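Side-chain contacts in 50S ribosomal protein L16 arginine hydroxylase (Escherichia coli, PDB 4CCL), which catalyses the iron- and 2-oxoglutarate-dependent hydroxylation of an arginine side chain in ribosomal protein uL16, acting as a homodimer: residues Q266-G269 / E270-S273; V311-G315 / D316-A320; R236-P239 / A240-L243; S212-A215 / D216-L219; P10-E14 / R15-K19. All coordinates share one frame; numbering follows the deposited sequence.

Interaction 1. Residues Q266-G269 / E270-S273; sequences QWFG and EFIS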
loop_
_atom_site.group_PDB
_atom_site.type_symbol
_atom_site.label_atom_id
_atom_site.label_comp_id
_atom_site.label_asym_id
_atom_site.label_seq_id
_atom_site.Cartn_x
_atom_site.Cartn_y
_atom_site.Cartn_z
ATOM N N GLN B 266 7.916 -6.401 13.175
ATOM C CA GLN B 266 6.764 -5.973 13.948
ATOM C C GLN B 266 5.504 -6.053 13.098
ATOM O O GLN B 266 4.488 -6.610 13.534
ATOM C CB GLN B 266 6.976 -4.551 14.465
ATOM C CG GLN B 266 6.094 -4.168 15.633
ATOM C CD GLN B 266 6.881 -3.487 16.733
ATOM O OE1 GLN B 266 8.023 -3.854 17.010
ATOM N NE2 GLN B 266 6.278 -2.484 17.361
ATOM N N TRP B 267 5.572 -5.514 11.881
ATOM C CA TRP B 267 4.423 -5.600 10.982
ATOM C C TRP B 267 3.998 -7.036 10.741
ATOM O O TRP B 267 2.820 -7.361 10.866
ATOM C CB TRP B 267 4.678 -4.960 9.622
ATOM C CG TRP B 267 3.664 -5.452 8.620
ATOM C CD1 TRP B 267 2.327 -5.163 8.601
ATOM C CD2 TRP B 267 3.891 -6.349 7.529
ATOM N NE1 TRP B 267 1.715 -5.809 7.556
ATOM C CE2 TRP B 267 2.658 -6.549 6.877
ATOM C CE3 TRP B 267 5.024 -7.002 7.024
ATOM C CZ2 TRP B 267 2.516 -7.363 5.759
ATOM C CZ3 TRP B 267 4.884 -7.812 5.911
ATOM C CH2 TRP B 267 3.641 -7.985 5.292
ATOM N N PHE B 268 4.950 -7.886 10.365
ATOM C CA PHE B 268 4.623 -9.275 10.063
ATOM C C PHE B 268 4.094 -9.976 11.300
ATOM O O PHE B 268 3.217 -10.831 11.207
ATOM C CB PHE B 268 5.818 -10.033 9.486
ATOM C CG PHE B 268 5.447 -11.349 8.869
ATOM C CD1 PHE B 268 4.850 -11.393 7.622
ATOM C CD2 PHE B 268 5.685 -12.540 9.535
ATOM C CE1 PHE B 268 4.502 -12.596 7.048
ATOM C CE2 PHE B 268 5.340 -13.746 8.965
ATOM C CZ PHE B 268 4.747 -13.774 7.719
ATOM N N GLY B 269 4.629 -9.596 12.456
ATOM C CA GLY B 269 4.149 -10.109 13.722
ATOM C C GLY B 269 2.677 -9.796 13.903
ATOM O O GLY B 269 1.887 -10.679 14.239
ATOM N N GLU B 270 2.305 -8.543 13.654
ATOM C CA GLU B 270 0.914 -8.117 13.803
ATOM C C GLU B 270 -0.014 -8.714 12.734
ATOM O O GLU B 270 -1.201 -8.927 12.980
ATOM C CB GLU B 270 0.820 -6.587 13.796
ATOM C CG GLU B 270 1.547 -5.911 14.956
ATOM C CD GLU B 270 1.407 -4.401 14.942
ATOM O OE1 GLU B 270 0.588 -3.883 14.154
ATOM O OE2 GLU B 270 2.119 -3.729 15.720
ATOM N N PHE B 271 0.533 -8.984 11.552
ATOM C CA PHE B 271 -0.244 -9.506 10.428
ATOM C C PHE B 271 -0.519 -10.993 10.613
ATOM O O PHE B 271 -1.664 -11.405 10.799
ATOM C CB PHE B 271 0.514 -9.247 9.113
ATOM C CG PHE B 271 -0.066 -9.936 7.894
ATOM C CD1 PHE B 271 -1.429 -10.172 7.761
ATOM C CD2 PHE B 271 0.774 -10.335 6.867
ATOM C CE1 PHE B 271 -1.932 -10.801 6.633
ATOM C CE2 PHE B 271 0.275 -10.961 5.735
ATOM C CZ PHE B 271 -1.078 -11.195 5.619
ATOM N N ILE B 272 0.544 -11.789 10.574
ATOM C CA ILE B 272 0.435 -13.246 10.537
ATOM C C ILE B 272 -0.278 -13.850 11.753
ATOM O O ILE B 272 -0.755 -14.984 11.700
ATOM C CB ILE B 272 1.829 -13.901 10.347
ATOM C CG1 ILE B 272 1.698 -15.333 9.816
ATOM C CG2 ILE B 272 2.639 -13.845 11.632
ATOM C CD1 ILE B 272 1.146 -15.411 8.411
ATOM N N SER B 273 -0.361 -13.088 12.841
ATOM C CA SER B 273 -1.045 -13.556 14.045
ATOM C C SER B 273 -2.563 -13.375 13.963
ATOM O O SER B 273 -3.296 -13.820 14.845
ATOM C CB SER B 273 -0.487 -12.869 15.296
ATOM O OG SER B 273 -0.435 -11.462 15.132
#

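Interaction 2. Residues V311-G315 / D316-A320; sequences VLRIG and DDVYA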
loop_
_atom_site.group_PDB
_atom_site.type_symbol
_atom_site.label_atom_id
_atom_site.label_comp_id
_atom_site.label_asym_id
_atom_site.label_seq_id
_atom_site.Cartn_x
_atom_site.Cartn_y
_atom_site.Cartn_z
ATOM N N VAL B 311 -1.160 -17.406 18.160
ATOM C CA VAL B 311 -0.124 -16.836 19.008
ATOM C C VAL B 311 1.240 -17.257 18.475
ATOM O O VAL B 311 1.576 -18.442 18.470
ATOM C CB VAL B 311 -0.270 -17.305 20.464
ATOM C CG1 VAL B 311 0.674 -16.531 21.364
ATOM C CG2 VAL B 311 -1.705 -17.131 20.930
ATOM N N LEU B 312 2.022 -16.285 18.018
ATOM C CA LEU B 312 3.266 -16.595 17.320
ATOM C C LEU B 312 4.452 -15.830 17.881
ATOM O O LEU B 312 4.336 -14.664 18.237
ATOM C CB LEU B 312 3.115 -16.297 15.830
ATOM C CG LEU B 312 1.962 -17.044 15.160
ATOM C CD1 LEU B 312 1.670 -16.476 13.785
ATOM C CD2 LEU B 312 2.261 -18.534 15.079
ATOM N N ARG B 313 5.600 -16.493 17.952
ATOM C CA ARG B 313 6.797 -15.859 18.480
ATOM C C ARG B 313 7.778 -15.498 17.371
ATOM O O ARG B 313 8.225 -16.365 16.619
ATOM C CB ARG B 313 7.478 -16.765 19.509
ATOM C CG ARG B 313 8.753 -16.177 20.082
ATOM C CD ARG B 313 9.492 -17.174 20.951
ATOM N NE ARG B 313 8.963 -17.231 22.310
ATOM C CZ ARG B 313 9.263 -16.355 23.263
ATOM N NH1 ARG B 313 10.082 -15.344 23.004
ATOM N NH2 ARG B 313 8.739 -16.483 24.474
ATOM N N ILE B 314 8.096 -14.212 17.263
ATOM C CA ILE B 314 9.146 -13.758 16.362
ATOM C C ILE B 314 10.222 -13.070 17.188
ATOM O O ILE B 314 10.003 -11.993 17.743
ATOM C CB ILE B 314 8.604 -12.793 15.293
ATOM C CG1 ILE B 314 7.248 -13.282 14.779
ATOM C CG2 ILE B 314 9.604 -12.641 14.153
ATOM C CD1 ILE B 314 6.872 -12.755 13.410
ATOM N N GLY B 315 11.393 -13.694 17.259
ATOM C CA GLY B 315 12.429 -13.243 18.167
ATOM C C GLY B 315 11.941 -13.328 19.601
ATOM O O GLY B 315 11.428 -14.362 20.030
ATOM N N ASP B 316 12.100 -12.237 20.342
ATOM C CA ASP B 316 11.672 -12.182 21.737
ATOM C C ASP B 316 10.279 -11.579 21.924
ATOM O O ASP B 316 9.817 -11.409 23.052
ATOM C CB ASP B 316 12.706 -11.438 22.584
ATOM C CG ASP B 316 13.992 -12.224 22.756
ATOM O OD1 ASP B 316 14.893 -12.094 21.899
ATOM O OD2 ASP B 316 14.100 -12.979 23.746
ATOM N N ASP B 317 9.621 -11.244 20.818
ATOM C CA ASP B 317 8.283 -10.663 20.867
ATOM C C ASP B 317 7.236 -11.723 20.560
ATOM O O ASP B 317 7.445 -12.572 19.692
ATOM C CB ASP B 317 8.165 -9.533 19.847
ATOM C CG ASP B 317 9.383 -8.638 19.826
ATOM O OD1 ASP B 317 9.833 -8.216 20.911
ATOM O OD2 ASP B 317 9.894 -8.363 18.719
ATOM N N VAL B 318 6.102 -11.674 21.254
ATOM C CA VAL B 318 5.023 -12.608 20.939
ATOM C C VAL B 318 3.854 -11.818 20.348
ATOM O O VAL B 318 3.737 -10.627 20.595
ATOM C CB VAL B 318 4.634 -13.459 22.174
ATOM C CG1 VAL B 318 3.416 -14.318 21.898
ATOM C CG2 VAL B 318 5.801 -14.342 22.582
ATOM N N TYR B 319 3.047 -12.445 19.501
ATOM C CA TYR B 319 1.910 -11.764 18.899
ATOM C C TYR B 319 0.658 -12.621 18.995
ATOM O O TYR B 319 0.633 -13.756 18.514
ATOM C CB TYR B 319 2.197 -11.413 17.437
ATOM C CG TYR B 319 3.410 -10.528 17.247
ATOM C CD1 TYR B 319 4.683 -11.072 17.148
ATOM C CD2 TYR B 319 3.280 -9.147 17.168
ATOM C CE1 TYR B 319 5.792 -10.268 16.976
ATOM C CE2 TYR B 319 4.385 -8.334 16.995
ATOM C CZ TYR B 319 5.639 -8.900 16.900
ATOM O OH TYR B 319 6.747 -8.100 16.727
ATOM N N ALA B 320 -0.372 -12.074 19.630
ATOM C CA ALA B 320 -1.658 -12.752 19.728
ATOM C C ALA B 320 -2.743 -11.942 19.027
ATOM O O ALA B 320 -3.112 -10.860 19.489
ATOM C CB ALA B 320 -2.028 -12.977 21.189
#

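Interaction 3. Residues R236-P239 / A240-L243; sequences RAHP and ADVL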
loop_
_atom_site.group_PDB
_atom_site.type_symbol
_atom_site.label_atom_id
_atom_site.label_comp_id
_atom_site.label_asym_id
_atom_site.label_seq_id
_atom_site.Cartn_x
_atom_site.Cartn_y
_atom_site.Cartn_z
ATOM N N ARG B 236 22.560 17.076 -16.264
ATOM C CA ARG B 236 21.986 16.273 -17.329
ATOM C C ARG B 236 21.946 17.085 -18.616
ATOM O O ARG B 236 21.867 18.314 -18.584
ATOM C CB ARG B 236 20.584 15.798 -16.940
ATOM C CG ARG B 236 19.716 16.888 -16.330
ATOM C CD ARG B 236 18.407 16.339 -15.775
ATOM N NE ARG B 236 18.636 15.385 -14.695
ATOM C CZ ARG B 236 18.914 15.737 -13.443
ATOM N NH1 ARG B 236 18.999 17.022 -13.117
ATOM N NH2 ARG B 236 19.109 14.809 -12.519
ATOM N N ALA B 237 22.026 16.394 -19.748
ATOM C CA ALA B 237 21.921 17.049 -21.042
ATOM C C ALA B 237 20.518 17.619 -21.199
ATOM O O ALA B 237 20.344 18.791 -21.537
ATOM C CB ALA B 237 22.223 16.059 -22.157
ATOM N N HIS B 238 19.523 16.783 -20.927
ATOM C CA HIS B 238 18.123 17.140 -21.119
ATOM C C HIS B 238 17.392 17.245 -19.779
ATOM O O HIS B 238 17.297 16.266 -19.039
ATOM C CB HIS B 238 17.448 16.107 -22.021
ATOM C CG HIS B 238 18.312 15.645 -23.152
ATOM N ND1 HIS B 238 19.206 14.605 -23.029
ATOM C CD2 HIS B 238 18.428 16.089 -24.429
ATOM C CE1 HIS B 238 19.832 14.422 -24.178
ATOM N NE2 HIS B 238 19.376 15.313 -25.043
ATOM N N PRO B 239 16.874 18.443 -19.465
ATOM C CA PRO B 239 16.224 18.756 -18.185
ATOM C C PRO B 239 14.984 17.915 -17.870
ATOM O O PRO B 239 14.566 17.878 -16.712
ATOM C CB PRO B 239 15.844 20.237 -18.332
ATOM C CG PRO B 239 15.873 20.508 -19.795
ATOM C CD PRO B 239 16.937 19.619 -20.349
ATOM N N ALA B 240 14.400 17.265 -18.872
ATOM C CA ALA B 240 13.221 16.434 -18.645
ATOM C C ALA B 240 13.597 15.010 -18.245
ATOM O O ALA B 240 12.729 14.203 -17.914
ATOM C CB ALA B 240 12.330 16.419 -19.877
ATOM N N ASP B 241 14.891 14.708 -18.279
ATOM C CA ASP B 241 15.368 13.373 -17.945
ATOM C C ASP B 241 15.318 13.080 -16.453
ATOM O O ASP B 241 15.483 13.973 -15.619
ATOM C CB ASP B 241 16.800 13.165 -18.445
ATOM C CG ASP B 241 16.860 12.813 -19.916
ATOM O OD1 ASP B 241 16.079 13.392 -20.702
ATOM O OD2 ASP B 241 17.686 11.951 -20.284
ATOM N N VAL B 242 15.090 11.813 -16.131
ATOM C CA VAL B 242 15.274 11.316 -14.780
ATOM C C VAL B 242 16.360 10.248 -14.854
ATOM O O VAL B 242 16.154 9.178 -15.428
ATOM C CB VAL B 242 13.979 10.703 -14.218
ATOM C CG1 VAL B 242 14.194 10.228 -12.789
ATOM C CG2 VAL B 242 12.841 11.713 -14.281
ATOM N N LEU B 243 17.516 10.548 -14.269
ATOM C CA LEU B 243 18.702 9.714 -14.431
ATOM C C LEU B 243 18.629 8.427 -13.607
ATOM O O LEU B 243 17.992 8.398 -12.556
ATOM C CB LEU B 243 19.964 10.515 -14.086
ATOM C CG LEU B 243 20.146 11.831 -14.850
ATOM C CD1 LEU B 243 21.545 12.393 -14.657
ATOM C CD2 LEU B 243 19.839 11.653 -16.330
#

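Interaction 4. Residues S212-A215 / D216-L219; sequences SGFA and DYVL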
loop_
_atom_site.group_PDB
_atom_site.type_symbol
_atom_site.label_atom_id
_atom_site.label_comp_id
_atom_site.label_asym_id
_atom_site.label_seq_id
_atom_site.Cartn_x
_atom_site.Cartn_y
_atom_site.Cartn_z
ATOM N N SER B 212 1.631 -4.992 0.054
ATOM C CA SER B 212 0.421 -4.226 0.361
ATOM C C SER B 212 0.247 -4.027 1.867
ATOM O O SER B 212 0.098 -2.892 2.345
ATOM C CB SER B 212 -0.823 -4.909 -0.207
ATOM O OG SER B 212 -1.989 -4.169 0.104
ATOM N N GLY B 213 0.268 -5.137 2.604
ATOM C CA GLY B 213 0.141 -5.094 4.050
ATOM C C GLY B 213 1.142 -4.165 4.711
ATOM O O GLY B 213 0.767 -3.312 5.517
ATOM N N PHE B 214 2.415 -4.323 4.358
ATOM C CA PHE B 214 3.472 -3.491 4.921
ATOM C C PHE B 214 3.325 -2.033 4.517
ATOM O O PHE B 214 3.633 -1.143 5.305
ATOM C CB PHE B 214 4.857 -4.003 4.523
ATOM C CG PHE B 214 5.988 -3.268 5.192
ATOM C CD1 PHE B 214 6.081 -3.228 6.574
ATOM C CD2 PHE B 214 6.960 -2.624 4.443
ATOM C CE1 PHE B 214 7.118 -2.555 7.198
ATOM C CE2 PHE B 214 8.002 -1.951 5.062
ATOM C CZ PHE B 214 8.080 -1.917 6.441
ATOM N N ALA B 215 2.876 -1.785 3.289
ATOM C CA ALA B 215 2.630 -0.413 2.859
ATOM C C ALA B 215 1.567 0.223 3.744
ATOM O O ALA B 215 1.701 1.377 4.167
ATOM C CB ALA B 215 2.206 -0.376 1.409
ATOM N N ASP B 216 0.519 -0.540 4.036
ATOM C CA ASP B 216 -0.540 -0.049 4.911
ATOM C C ASP B 216 -0.059 0.144 6.352
ATOM O O ASP B 216 -0.514 1.054 7.044
ATOM C CB ASP B 216 -1.772 -0.957 4.845
ATOM C CG ASP B 216 -2.586 -0.741 3.579
ATOM O OD1 ASP B 216 -2.684 0.424 3.134
ATOM O OD2 ASP B 216 -3.123 -1.727 3.029
ATOM N N TYR B 217 0.866 -0.705 6.791
ATOM C CA TYR B 217 1.472 -0.569 8.115
ATOM C C TYR B 217 2.260 0.736 8.210
ATOM O O TYR B 217 2.111 1.498 9.165
ATOM C CB TYR B 217 2.388 -1.762 8.407
ATOM C CG TYR B 217 3.086 -1.720 9.752
ATOM C CD1 TYR B 217 2.391 -1.985 10.926
ATOM C CD2 TYR B 217 4.443 -1.436 9.846
ATOM C CE1 TYR B 217 3.027 -1.955 12.159
ATOM C CE2 TYR B 217 5.087 -1.407 11.073
ATOM C CZ TYR B 217 4.373 -1.665 12.225
ATOM O OH TYR B 217 5.007 -1.636 13.447
ATOM N N VAL B 218 3.099 0.974 7.206
ATOM C CA VAL B 218 3.897 2.191 7.107
ATOM C C VAL B 218 3.022 3.444 7.064
ATOM O O VAL B 218 3.292 4.421 7.765
ATOM C CB VAL B 218 4.812 2.151 5.861
ATOM C CG1 VAL B 218 5.377 3.530 5.556
ATOM C CG2 VAL B 218 5.929 1.135 6.054
ATOM N N LEU B 219 1.974 3.406 6.243
ATOM C CA LEU B 219 1.037 4.525 6.153
ATOM C C LEU B 219 0.355 4.792 7.496
ATOM O O LEU B 219 0.344 5.925 7.984
ATOM C CB LEU B 219 -0.009 4.263 5.064
ATOM C CG LEU B 219 -1.250 5.161 4.999
ATOM C CD1 LEU B 219 -0.871 6.637 4.961
ATOM C CD2 LEU B 219 -2.113 4.799 3.795
#

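Interaction 5. Residues P10-E14 / R15-K19; sequences PDFLE and RHWQK. With SO4 (sulfate ion), chain M.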
loop_
_atom_site.group_PDB
_atom_site.type_symbol
_atom_site.label_atom_id
_atom_site.label_comp_id
_atom_site.label_asym_id
_atom_site.label_seq_id
_atom_site.Cartn_x
_atom_site.Cartn_y
_atom_site.Cartn_z
ATOM N N PRO B 10 9.261 -37.460 9.539
ATOM C CA PRO B 10 10.472 -37.137 8.771
ATOM C C PRO B 10 10.348 -37.533 7.301
ATOM O O PRO B 10 10.670 -36.736 6.414
ATOM C CB PRO B 10 11.542 -37.990 9.450
ATOM C CG PRO B 10 11.074 -38.123 10.852
ATOM C CD PRO B 10 9.578 -38.197 10.777
ATOM N N ASP B 11 9.840 -38.738 7.061
ATOM C CA ASP B 11 9.652 -39.239 5.708
ATOM C C ASP B 11 8.691 -38.368 4.908
ATOM O O ASP B 11 8.914 -38.113 3.724
ATOM C CB ASP B 11 9.143 -40.681 5.731
ATOM C CG ASP B 11 8.710 -41.161 4.361
ATOM O OD1 ASP B 11 9.585 -41.340 3.488
ATOM O OD2 ASP B 11 7.493 -41.347 4.152
ATOM N N PHE B 12 7.627 -37.917 5.562
ATOM C CA PHE B 12 6.606 -37.113 4.905
ATOM C C PHE B 12 7.150 -35.744 4.523
ATOM O O PHE B 12 7.020 -35.310 3.376
ATOM C CB PHE B 12 5.386 -36.952 5.810
ATOM C CG PHE B 12 4.343 -36.026 5.259
ATOM C CD1 PHE B 12 3.411 -36.480 4.341
ATOM C CD2 PHE B 12 4.294 -34.698 5.657
ATOM C CE1 PHE B 12 2.448 -35.630 3.833
ATOM C CE2 PHE B 12 3.334 -33.843 5.151
ATOM C CZ PHE B 12 2.410 -34.308 4.237
ATOM N N LEU B 13 7.750 -35.071 5.499
ATOM C CA LEU B 13 8.355 -33.766 5.291
ATOM C C LEU B 13 9.421 -33.836 4.211
ATOM O O LEU B 13 9.564 -32.912 3.412
ATOM C CB LEU B 13 8.973 -33.246 6.591
ATOM C CG LEU B 13 7.998 -32.923 7.724
ATOM C CD1 LEU B 13 8.734 -32.420 8.957
ATOM C CD2 LEU B 13 6.969 -31.912 7.260
ATOM N N GLU B 14 10.183 -34.924 4.198
ATOM C CA GLU B 14 11.247 -35.068 3.216
ATOM C C GLU B 14 10.726 -35.324 1.798
ATOM O O GLU B 14 11.040 -34.579 0.870
ATOM C CB GLU B 14 12.188 -36.201 3.641
ATOM C CG GLU B 14 13.645 -36.003 3.255
ATOM C CD GLU B 14 14.017 -36.724 1.974
ATOM O OE1 GLU B 14 13.534 -36.313 0.898
ATOM O OE2 GLU B 14 14.791 -37.703 2.046
ATOM N N ARG B 15 9.931 -36.377 1.635
ATOM C CA ARG B 15 9.441 -36.788 0.314
ATOM C C ARG B 15 8.196 -36.082 -0.237
ATOM O O ARG B 15 8.061 -35.897 -1.446
ATOM C CB ARG B 15 9.276 -38.309 0.254
ATOM C CG ARG B 15 10.583 -39.053 0.471
ATOM C CD ARG B 15 10.465 -40.535 0.160
ATOM N NE ARG B 15 9.479 -41.204 1.003
ATOM C CZ ARG B 15 8.293 -41.626 0.572
ATOM N NH1 ARG B 15 7.947 -41.452 -0.696
ATOM N NH2 ARG B 15 7.457 -42.223 1.409
ATOM N N HIS B 16 7.287 -35.708 0.653
ATOM C CA HIS B 16 5.937 -35.302 0.258
ATOM C C HIS B 16 5.611 -33.813 0.352
ATOM O O HIS B 16 5.206 -33.209 -0.640
ATOM C CB HIS B 16 4.868 -36.197 0.887
ATOM C CG HIS B 16 4.788 -37.553 0.249
ATOM N ND1 HIS B 16 5.068 -38.715 0.935
ATOM C CD2 HIS B 16 4.487 -37.922 -1.015
ATOM C CE1 HIS B 16 4.930 -39.746 0.120
ATOM N NE2 HIS B 16 4.577 -39.294 -1.071
ATOM N N TRP B 17 5.732 -33.250 1.551
ATOM C CA TRP B 17 5.272 -31.892 1.826
ATOM C C TRP B 17 5.755 -30.873 0.798
ATOM O O TRP B 17 6.943 -30.787 0.494
ATOM C CB TRP B 17 5.781 -31.467 3.203
ATOM C CG TRP B 17 5.557 -30.028 3.507
ATOM C CD1 TRP B 17 6.478 -29.023 3.452
ATOM C CD2 TRP B 17 4.329 -29.426 3.913
ATOM N NE1 TRP B 17 5.898 -27.830 3.807
ATOM C CE2 TRP B 17 4.573 -28.052 4.091
ATOM C CE3 TRP B 17 3.040 -29.916 4.144
ATOM C CZ2 TRP B 17 3.582 -27.161 4.490
ATOM C CZ3 TRP B 17 2.055 -29.032 4.539
ATOM C CH2 TRP B 17 2.331 -27.670 4.709
ATOM N N GLN B 18 4.796 -30.115 0.268
ATOM C CA GLN B 18 5.024 -29.125 -0.784
ATOM C C GLN B 18 5.624 -29.728 -2.056
ATOM O O GLN B 18 6.240 -29.021 -2.853
ATOM C CB GLN B 18 5.909 -27.986 -0.270
ATOM C CG GLN B 18 5.191 -26.986 0.613
ATOM C CD GLN B 18 4.695 -25.783 -0.163
ATOM O OE1 GLN B 18 5.420 -25.217 -0.980
ATOM N NE2 GLN B 18 3.450 -25.391 0.082
ATOM N N LYS B 19 5.436 -31.032 -2.247
ATOM C CA LYS B 19 5.973 -31.711 -3.423
ATOM C C LYS B 19 4.937 -32.579 -4.130
ATOM O O LYS B 19 4.508 -32.270 -5.240
ATOM C CB LYS B 19 7.190 -32.557 -3.041
ATOM C CG LYS B 19 8.268 -31.784 -2.304
ATOM C CD LYS B 19 9.413 -32.683 -1.882
ATOM C CE LYS B 19 10.274 -32.002 -0.829
ATOM N NZ LYS B 19 9.533 -31.846 0.458
HETATM S S SO4 M . 4.555 -42.919 -1.663
HETATM O O1 SO4 M . 4.367 -43.070 -0.221
HETATM O O2 SO4 M . 5.980 -42.976 -1.978
HETATM O O3 SO4 M . 3.862 -43.993 -2.364
HETATM O O4 SO4 M . 4.012 -41.639 -2.108
#

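Interaction 1. Residues Q266-G269 / E270-S273
I272 lays its CB over a face of the F268 ring, 4.1 Å from the ring centroid and 23° off its normal, a CH-pi contact between residues four apart on helix 263-272. With its CG anti to the backbone N (chi1 -166°), F268 swings its ring forward along the helix, and CG2 and CG1 of I272 spread around the same end of it. W267 and F271 repeat the four-residue spacing: they lie side by side and point the same way, planes 20° apart, yet so slid that the rings barely overlap. The rim does the touching, with W267 CZ2 3.6 Å from F271 CD2, while F271 CB lies over one face of the indole.

Behind these pairs the backbone bonds from E270 N to Q266 O and from I272 N to F268 O set the spacing. As the chain leaves the helix, S273 OG turns back and donates to G269 O (2.6 Å), lying in its carbonyl plane; the same hydroxyl takes a bond from G322 N. Further out, L210 of helix 207-220 and W106 pack on F268, as does L250 of the second subunit. The chemistry is thus divided: carbon surfaces interlock along the aromatic side, whereas at the buried end one hydroxyl serves as donor to G269 O and acceptor from G322 N.

Interaction 2. Residues V311-G315 / D316-A320
V311 and V318 meet CG1 to CG1 at 3.6 Å inside a tight beta hairpin, which belongs to the three-stranded antiparallel sheet of the winged-helix region. Its buried part is a regular ladder: L312 and Y319 form a hydrogen-bonded pair, L312 N to Y319 O and Y319 N to L312 O both being 2.9 Å. V311 and V318 pack against helix 330-338, while A320 CB sits beside V311 CG2 and against I325 of strand 323-325. On the other face, I314 lays CG1 4.0 Å from Y319 CE1, the two side chains crossing at about a right angle, and F268 and I272 cover this face.

The turn end is looser. A type II' turn from I314 to D317 places G315 at positive phi (61°), and exposed D316 stands away from the strands. R313 bridges the two regions. A bend at chi3 (-83°) brings its guanidinium alongside the turn, while NE keeps a salt bridge to D334 and D241 of the second subunit packs nearby. V318 CG2 sits 4.0 Å above the centre of the guanidinium plane; at the edge, in plane, G315 O accepts a weak 3.4 Å bond from R313 NH1.

Interaction 3. Residues R236-P239 / A240-L243
H238 and D241 are joined through the backbone by a type I beta turn, D241 N donating to H238 O (3.0 Å) from above the carbonyl plane. Their side chains then lie side by side and point the same way, imidazole and carboxylate planes 25° apart, with D241 OD1 3.3 Å from H238 CB. This OD1 has its charged partner in another chain, R313 of the second subunit. R236 reaches across the turn toward the residues that follow it by a kink at chi3 (62°): its NE passes 3.9 Å from L243 CG, and D241 O lies beside it at 3.6 Å. The far nitrogen, NH2, forms a salt bridge with E246, whose carboxylate also receives L243 N at the N-cap of helix 244-258. Replacing R236 by alanine would probably leave E246 without this positive mate and open a gap beside L243. Where the turn ends, D241 and V242 form a parallel ladder with a strand of the second subunit, an extension of a beta sheet across the dimer interface.

Interaction 4. Residues S212-A215 / D216-L219
F214 and V218 form the main side-chain pair on this part of helix 207-220, an alpha-helical segment at the dimer interface where residues three and four apart lean on one ring. The two side chains run obliquely to each other, and the contact is made over a face: V218 CG2 lies 3.9 Å from the centroid of the phenyl ring, 17° off its normal and displaced toward the rim, in CH-pi geometry. A first torsion close to 180° (chi1 -174°) tips the F214 ring forward over the following turn, and V218 turns CG2 back to meet it.

Y217 comes obliquely to the same ring, on the same side of its plane as V218. It also slants across F214, and CD2 of the tyrosine comes 3.9 Å from CE1 of the phenylalanine; this is a touch of ring carbons and not a stack. The rest of the tyrosine leads away from the turn, toward helix 263-272, where its ring meets W267 with planes at about 50°. I258 and L257 of helix 244-258 add apolar cover on F214 and V218.

The helix also faces the partner: A215 packs on A215, S212 on L219 and V218 on R208 of the second subunit. On the polar side D216 remains exposed, its backbone N bonded to S212 O at 2.9 Å while its OD2 lies 4.0 Å from S212 OG.

Interaction 5. Residues P10-E14 / R15-K19
The salt bridge between D11 and R15 is a one-turn ion pair on helix 9-15, near the N terminus of the chain, where the helix gives way to the loop before strand 22-24. A chi1 of 170° carries the D11 carboxylate forward along the helix to the side of the guanidinium. R15 NH2 donates to the syn lone pair of D11 OD2 (2.9 Å), with OD2 29° out of the guanidinium plane, while NE is directed at OD1. The remaining nitrogen, NH1, holds O2 of a sulfate, probably from the crystallisation liquor, at 2.8 Å, and H16 NE2 donates to sulfate O4 at the edge of the ring. With an alanine in place of D11, R15 would probably be left without its countercharge on the helix, and its NE and NH2 without these acceptors.

At the C-terminal turn F12 O is gripped twice, by H16 N (2.8 Å) and W17 N (3.0 Å), from opposite faces of its plane. K19 folds back and NZ bonds W17 O (2.8 Å), with weaker bonds to L13 O and E14 O; P231 O of the second subunit is a further acceptor. W17 CB packs 3.9 Å from F12 CE2. These aromatic groups carry the contact into the main sheet: F12 lies against V22 of strand 22-24, edge-to-face with Y180 of strand 178-181, and beside F132 of strand 131-135, while W17 meets F202 of strand 195-202.

All five contacts are local, and they follow one another along the chain without nesting or crossing. Interaction 5 comes first, ending the N-terminal helix against the large sheet of the oxygenase domain. Interaction 4 lies on helix 207-220 at the dimer interface; interaction 3 then turns the chain at the far end of the arm, about 32 Å from it between centres. The chain returns through helix 244-258 to interaction 1, which touches interaction 4 through W267 and interaction 2 through Y319. Helix 263-272 thus sits between the dimerisation helix and the hairpin that interaction 2 closes. D241 of interaction 3 meets R313 of interaction 2 in the second subunit, linking the arm to the partner's winged-helix region.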